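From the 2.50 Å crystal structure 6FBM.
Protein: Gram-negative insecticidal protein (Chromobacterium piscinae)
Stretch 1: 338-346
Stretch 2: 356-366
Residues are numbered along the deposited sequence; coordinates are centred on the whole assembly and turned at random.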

# COMPACT_ATOMS: atom_id res chain seq x y z
N SER A 338 70.35 54.15 37.04
CA SER A 338 70.56 54.42 38.46
C SER A 338 69.88 53.32 39.24
O SER A 338 70.52 52.62 40.04
CB SER A 338 69.99 55.79 38.88
OG SER A 338 70.40 56.80 37.94
N GLU A 339 68.59 53.12 38.94
CA GLU A 339 67.79 52.12 39.63
C GLU A 339 68.04 50.70 39.15
O GLU A 339 68.47 50.47 38.01
CB GLU A 339 66.32 52.48 39.56
CG GLU A 339 66.01 53.81 40.23
CD GLU A 339 64.57 54.20 40.05
OE1 GLU A 339 64.07 55.03 40.84
OE2 GLU A 339 63.92 53.69 39.12
N ASP A 340 67.82 49.76 40.05
CA ASP A 340 67.91 48.34 39.76
C ASP A 340 66.52 47.91 39.27
O ASP A 340 65.49 48.39 39.74
CB ASP A 340 68.25 47.54 41.03
CG ASP A 340 69.67 47.76 41.55
OD1 ASP A 340 70.61 47.92 40.75
OD2 ASP A 340 69.83 47.71 42.81
N LEU A 341 66.49 46.98 38.32
CA LEU A 341 65.27 46.36 37.83
C LEU A 341 65.48 44.87 37.76
O LEU A 341 66.46 44.42 37.20
CB LEU A 341 64.93 46.83 36.41
CG LEU A 341 63.69 46.22 35.76
CD1 LEU A 341 62.45 46.54 36.56
CD2 LEU A 341 63.58 46.74 34.34
N ALA A 342 64.54 44.12 38.33
CA ALA A 342 64.45 42.71 38.07
C ALA A 342 62.99 42.40 37.68
O ALA A 342 62.04 43.04 38.18
CB ALA A 342 64.89 41.92 39.27
N VAL A 343 62.85 41.43 36.77
CA VAL A 343 61.55 41.01 36.31
C VAL A 343 61.43 39.52 36.45
O VAL A 343 62.42 38.79 36.43
CB VAL A 343 61.27 41.42 34.86
CG1 VAL A 343 61.14 42.94 34.76
CG2 VAL A 343 62.33 40.88 33.89
N PHE A 344 60.20 39.08 36.61
CA PHE A 344 59.91 37.69 36.89
C PHE A 344 58.70 37.26 36.07
O PHE A 344 57.70 37.97 36.02
CB PHE A 344 59.66 37.49 38.41
CG PHE A 344 60.86 37.75 39.27
CD1 PHE A 344 61.28 39.06 39.55
CD2 PHE A 344 61.56 36.71 39.84
CE1 PHE A 344 62.38 39.30 40.33
CE2 PHE A 344 62.67 36.94 40.65
CZ PHE A 344 63.09 38.24 40.90
N ASN A 345 58.82 36.10 35.43
CA ASN A 345 57.72 35.42 34.78
C ASN A 345 57.09 34.41 35.73
O ASN A 345 57.79 33.75 36.48
CB ASN A 345 58.21 34.65 33.56
CG ASN A 345 58.72 35.53 32.48
OD1 ASN A 345 58.44 36.72 32.45
ND2 ASN A 345 59.49 34.96 31.60
N PRO A 346 55.75 34.27 35.66
CA PRO A 346 55.09 33.18 36.35
C PRO A 346 55.20 31.92 35.52
O PRO A 346 55.14 31.98 34.30
CB PRO A 346 53.64 33.64 36.42
CG PRO A 346 53.46 34.47 35.20
CD PRO A 346 54.80 35.08 34.88
N GLY A 356 51.53 39.03 31.95
CA GLY A 356 52.50 40.09 32.22
C GLY A 356 53.62 39.62 33.12
O GLY A 356 53.52 38.56 33.72
N GLN A 357 54.69 40.42 33.16
CA GLN A 357 55.80 40.21 34.10
C GLN A 357 55.53 40.89 35.40
O GLN A 357 54.84 41.91 35.44
CB GLN A 357 57.12 40.78 33.55
CG GLN A 357 57.95 39.72 32.90
CD GLN A 357 59.16 40.26 32.23
OE1 GLN A 357 59.37 41.47 32.14
NE2 GLN A 357 59.99 39.35 31.75
N PHE A 358 56.10 40.33 36.46
CA PHE A 358 56.21 41.06 37.71
C PHE A 358 57.51 41.86 37.70
O PHE A 358 58.56 41.31 37.33
CB PHE A 358 56.17 40.12 38.92
CG PHE A 358 56.04 40.86 40.20
CD1 PHE A 358 54.78 41.26 40.64
CD2 PHE A 358 57.16 41.25 40.91
CE1 PHE A 358 54.64 42.01 41.80
CE2 PHE A 358 57.03 42.00 42.09
CZ PHE A 358 55.77 42.36 42.52
N GLY A 359 57.45 43.13 38.11
CA GLY A 359 58.63 44.00 38.13
C GLY A 359 59.02 44.48 39.52
O GLY A 359 58.16 44.73 40.35
N GLN A 360 60.33 44.64 39.74
CA GLN A 360 60.90 45.06 41.03
C GLN A 360 61.99 46.09 40.85
O GLN A 360 62.84 45.94 39.97
CB GLN A 360 61.62 43.90 41.66
CG GLN A 360 60.82 43.12 42.63
CD GLN A 360 61.16 41.67 42.57
OE1 GLN A 360 60.38 40.87 42.05
NE2 GLN A 360 62.31 41.31 43.12
N ARG A 361 62.05 47.07 41.76
CA ARG A 361 63.18 47.99 41.80
C ARG A 361 64.36 47.44 42.61
O ARG A 361 64.81 48.06 43.57
CB ARG A 361 62.76 49.35 42.36
CG ARG A 361 63.72 50.47 41.93
CD ARG A 361 63.34 51.77 42.58
NE ARG A 361 62.02 52.20 42.19
CZ ARG A 361 61.36 53.21 42.75
NH1 ARG A 361 61.91 53.94 43.73
NH2 ARG A 361 60.14 53.51 42.33
N ASN A 362 64.88 46.28 42.21
CA ASN A 362 66.01 45.65 42.92
C ASN A 362 66.64 44.55 42.04
O ASN A 362 66.24 44.39 40.90
CB ASN A 362 65.56 45.13 44.29
CG ASN A 362 64.57 43.98 44.20
OD1 ASN A 362 64.88 42.92 43.64
ND2 ASN A 362 63.41 44.15 44.82
N HIS A 363 67.63 43.84 42.59
CA HIS A 363 68.35 42.76 41.89
C HIS A 363 68.17 41.39 42.54
O HIS A 363 68.92 40.47 42.23
CB HIS A 363 69.85 43.05 41.83
CG HIS A 363 70.28 43.94 40.70
ND1 HIS A 363 69.40 44.42 39.74
CD2 HIS A 363 71.51 44.40 40.36
CE1 HIS A 363 70.07 45.16 38.88
NE2 HIS A 363 71.35 45.16 39.23
N ALA A 364 67.16 41.23 43.41
CA ALA A 364 66.96 39.99 44.16
C ALA A 364 66.72 38.79 43.25
O ALA A 364 66.22 38.94 42.13
CB ALA A 364 65.80 40.14 45.13
N SER A 365 67.10 37.61 43.74
CA SER A 365 66.82 36.33 43.06
C SER A 365 65.36 35.88 43.15
O SER A 365 64.96 34.98 42.43
CB SER A 365 67.71 35.24 43.63
OG SER A 365 68.98 35.30 43.00
N VAL A 366 64.62 36.49 44.08
CA VAL A 366 63.28 36.11 44.49
C VAL A 366 62.33 37.27 44.18
O VAL A 366 62.68 38.45 44.42
CB VAL A 366 63.26 35.88 46.01
CG1 VAL A 366 61.87 35.45 46.49
CG2 VAL A 366 64.30 34.84 46.40

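The two stretches pair as antiparallel strands, 342-346 against 358-360, whose axes run at 160° and approach to 4.8 Å. Two hydrogen-bonded pairs carry the ladder. Ala342 N donates to Gln360 O (3.0 Å) and Gln360 N to Ala342 O (2.8 Å); Phe344 N donates to Phe358 O and Phe358 N to Phe344 O (both 2.9 Å). Between them, Val343 faces Gly359 in a non-hydrogen-bonded pair, and the CA of Val343 lies 3.2 Å from Phe358 O in a CA-H...O contact.

Ala342, Phe344, Phe358 and Gln360 share one face of the sheet. There Phe344 buries most, its ring reaching past the strand to the loop that follows, with CZ 3.4 Å from Ala364 O at the ring edge. Gln360 braces this loop: its NE2 donates to Asn362 OD1 (3.1 Å) and Val366 O (3.2 Å). The small methyl of Ala342 fits close to the same loop, its CB 4.3 Å from Ala364 O. On the other face, Val343 CB packs 3.3 Å from Gln357 OE1, while Gln357 NE2 donates to Asn345 OD1 (3.1 Å).

Polar residues suit the more open end. Asp340 CB lies over the His363 ring, and a long salt bridge joins Glu339 OE1 to Arg361 NE (3.7 Å), through charge alone.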